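Local coordinates for DUF3992 domain-containing protein (Bacillus cereus, PDB 7A02), which probably serves as a pilin-like subunit of the disulfide-linked appendages that extend from the endospores of this bacterium, at residues V53-T61 with L98-G106. Sequence-based numbering, arbitrary orientation.
Sequences VDTGTGPVT and LGTAAAETG
A classic beta bulge sets two residues, Asp54 and Thr55, against the single Thr105, where strands 46-55 and 104-114 pair antiparallel at one end of a beta sandwich. The evidence is the double grip on Thr105 O: Asp54 N lies 2.9 Å from it, with a bent N-H...O angle of 137°, while Thr55 N approaches almost straight at 165°. Thr105 N returns a bond to Thr55 O at 2.9 Å. A second ladder pairs Thr61 with Leu98, their backbones bonded reciprocally, Thr61 N to Leu98 O and Leu98 N to Thr61 O. Strands 46-55 and 104-114 belong to one sheet, strands 60-66 and 94-98 to the other, so the connections through Gly56-Pro59 and through Thr100-Ala103 run side by side from one sheet to the other.

Between the ladders, the buried Glu104 side chain lies between the two connections. CG sits anti to its own carbonyl carbon, and a bend at chi2 (90°) carries the carboxyl group toward Thr57 O, while CG packs 3.7 Å from Gly56 CA. Val60 and Glu104 run past each other in opposite directions, Val60 CG2 reaching Glu104 CB at 4.2 Å; Val60 also packs on Trp27 of strand 19-29. At the loop tips, Thr57 CG2 meets Ala102 CB at 3.7 Å. Thr105 OG1 is hydrogen-bonded to Trp27 O. The carboxyl oxygen Glu104 OE2 lies 2.7 Å from Thr57 O and accepts Thr100 N at 3.0 Å through its syn lone pair.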
loop_
_atom_site.group_PDB
_atom_site.type_symbol
_atom_site.label_atom_id
_atom_site.label_comp_id
_atom_site.label_asym_id
_atom_site.label_seq_id
_atom_site.Cartn_x
_atom_site.Cartn_y
_atom_site.Cartn_z
ATOM N N VAL A 53 -29.532 -27.328 -44.067
ATOM C CA VAL A 53 -30.356 -27.396 -45.265
ATOM C C VAL A 53 -31.075 -28.732 -45.237
ATOM O O VAL A 53 -30.454 -29.789 -45.376
ATOM C CB VAL A 53 -29.524 -27.232 -46.539
ATOM C CG1 VAL A 53 -30.383 -27.473 -47.749
ATOM C CG2 VAL A 53 -28.936 -25.848 -46.593
ATOM N N ASP A 54 -32.391 -28.687 -45.061
ATOM C CA ASP A 54 -33.166 -29.896 -44.815
ATOM C C ASP A 54 -33.627 -30.544 -46.114
ATOM O O ASP A 54 -33.278 -31.694 -46.396
ATOM C CB ASP A 54 -34.364 -29.573 -43.921
ATOM C CG ASP A 54 -34.982 -30.810 -43.315
ATOM O OD1 ASP A 54 -34.308 -31.473 -42.501
ATOM O OD2 ASP A 54 -36.144 -31.117 -43.647
ATOM N N THR A 55 -34.407 -29.827 -46.914
ATOM C CA THR A 55 -34.934 -30.404 -48.141
ATOM C C THR A 55 -34.736 -29.446 -49.302
ATOM O O THR A 55 -34.603 -28.234 -49.122
ATOM C CB THR A 55 -36.422 -30.751 -48.034
ATOM O OG1 THR A 55 -37.180 -29.557 -47.827
ATOM C CG2 THR A 55 -36.673 -31.711 -46.883
ATOM N N GLY A 56 -34.733 -30.012 -50.499
ATOM C CA GLY A 56 -34.556 -29.296 -51.739
ATOM C C GLY A 56 -33.420 -29.889 -52.527
ATOM O O GLY A 56 -32.936 -30.988 -52.242
ATOM N N THR A 57 -32.979 -29.154 -53.538
ATOM C CA THR A 57 -31.838 -29.549 -54.343
ATOM C C THR A 57 -30.930 -28.349 -54.543
ATOM O O THR A 57 -31.353 -27.198 -54.426
ATOM C CB THR A 57 -32.264 -30.101 -55.702
ATOM O OG1 THR A 57 -31.099 -30.413 -56.471
ATOM C CG2 THR A 57 -33.089 -29.072 -56.448
ATOM N N GLY A 58 -29.669 -28.626 -54.838
ATOM C CA GLY A 58 -28.722 -27.576 -55.111
ATOM C C GLY A 58 -28.292 -26.870 -53.846
ATOM O O GLY A 58 -29.039 -26.781 -52.870
ATOM N N PRO A 59 -27.071 -26.351 -53.844
ATOM C CA PRO A 59 -26.534 -25.736 -52.630
ATOM C C PRO A 59 -27.243 -24.437 -52.295
ATOM O O PRO A 59 -27.815 -23.762 -53.152
ATOM C CB PRO A 59 -25.063 -25.488 -52.979
ATOM C CG PRO A 59 -24.807 -26.280 -54.220
ATOM C CD PRO A 59 -26.100 -26.328 -54.943
ATOM N N VAL A 60 -27.199 -24.093 -51.012
ATOM C CA VAL A 60 -27.735 -22.840 -50.499
ATOM C C VAL A 60 -26.568 -21.999 -50.006
ATOM O O VAL A 60 -25.682 -22.507 -49.310
ATOM C CB VAL A 60 -28.756 -23.082 -49.377
ATOM C CG1 VAL A 60 -29.284 -21.770 -48.854
ATOM C CG2 VAL A 60 -29.888 -23.937 -49.881
ATOM N N THR A 61 -26.557 -20.722 -50.375
ATOM C CA THR A 61 -25.458 -19.821 -50.060
ATOM C C THR A 61 -25.901 -18.799 -49.024
ATOM O O THR A 61 -26.892 -18.094 -49.229
ATOM C CB THR A 61 -24.963 -19.106 -51.314
ATOM O OG1 THR A 61 -24.438 -20.068 -52.233
ATOM C CG2 THR A 61 -23.876 -18.120 -50.961
ATOM N N LEU A 98 -29.525 -17.514 -50.314
ATOM C CA LEU A 98 -29.802 -17.652 -51.737
ATOM C C LEU A 98 -29.898 -19.129 -52.069
ATOM O O LEU A 98 -29.019 -19.907 -51.692
ATOM C CB LEU A 98 -28.704 -16.997 -52.573
ATOM C CG LEU A 98 -28.908 -17.023 -54.081
ATOM C CD1 LEU A 98 -30.140 -16.251 -54.454
ATOM C CD2 LEU A 98 -27.694 -16.459 -54.780
ATOM N N GLY A 99 -30.950 -19.514 -52.788
ATOM C CA GLY A 99 -31.152 -20.894 -53.172
ATOM C C GLY A 99 -31.664 -21.007 -54.596
ATOM O O GLY A 99 -32.060 -20.021 -55.217
ATOM N N THR A 100 -31.645 -22.239 -55.092
ATOM C CA THR A 100 -32.171 -22.543 -56.411
ATOM C C THR A 100 -33.685 -22.326 -56.408
ATOM O O THR A 100 -34.326 -22.253 -55.357
ATOM C CB THR A 100 -31.799 -23.975 -56.794
ATOM O OG1 THR A 100 -30.386 -24.148 -56.649
ATOM C CG2 THR A 100 -32.163 -24.282 -58.238
ATOM N N ALA A 101 -34.274 -22.212 -57.593
ATOM C CA ALA A 101 -35.721 -22.044 -57.700
ATOM C C ALA A 101 -36.442 -23.375 -57.528
ATOM O O ALA A 101 -37.297 -23.761 -58.319
ATOM C CB ALA A 101 -36.075 -21.398 -59.033
ATOM N N ALA A 102 -36.087 -24.082 -56.461
ATOM C CA ALA A 102 -36.742 -25.317 -56.074
ATOM C C ALA A 102 -37.288 -25.247 -54.660
ATOM O O ALA A 102 -37.779 -26.259 -54.150
ATOM C CB ALA A 102 -35.774 -26.501 -56.194
ATOM N N ALA A 103 -37.200 -24.084 -54.015
ATOM C CA ALA A 103 -37.753 -23.849 -52.685
ATOM C C ALA A 103 -37.190 -24.838 -51.665
ATOM O O ALA A 103 -37.912 -25.629 -51.060
ATOM C CB ALA A 103 -39.283 -23.894 -52.715
ATOM N N GLU A 104 -35.875 -24.783 -51.488
ATOM C CA GLU A 104 -35.255 -25.520 -50.401
ATOM C C GLU A 104 -35.726 -24.951 -49.074
ATOM O O GLU A 104 -36.106 -23.784 -48.976
ATOM C CB GLU A 104 -33.735 -25.434 -50.492
ATOM C CG GLU A 104 -33.168 -25.891 -51.811
ATOM C CD GLU A 104 -33.061 -24.766 -52.809
ATOM O OE1 GLU A 104 -33.938 -23.882 -52.800
ATOM O OE2 GLU A 104 -32.101 -24.758 -53.601
ATOM N N THR A 105 -35.722 -25.786 -48.045
ATOM C CA THR A 105 -36.107 -25.316 -46.727
ATOM C C THR A 105 -35.219 -25.948 -45.670
ATOM O O THR A 105 -34.654 -27.030 -45.868
ATOM C CB THR A 105 -37.576 -25.604 -46.416
ATOM O OG1 THR A 105 -37.951 -24.898 -45.229
ATOM C CG2 THR A 105 -37.790 -27.072 -46.180
ATOM N N GLY A 106 -35.111 -25.250 -44.549
ATOM C CA GLY A 106 -34.234 -25.685 -43.484
ATOM C C GLY A 106 -34.394 -24.839 -42.242
ATOM O O GLY A 106 -35.376 -24.116 -42.089
#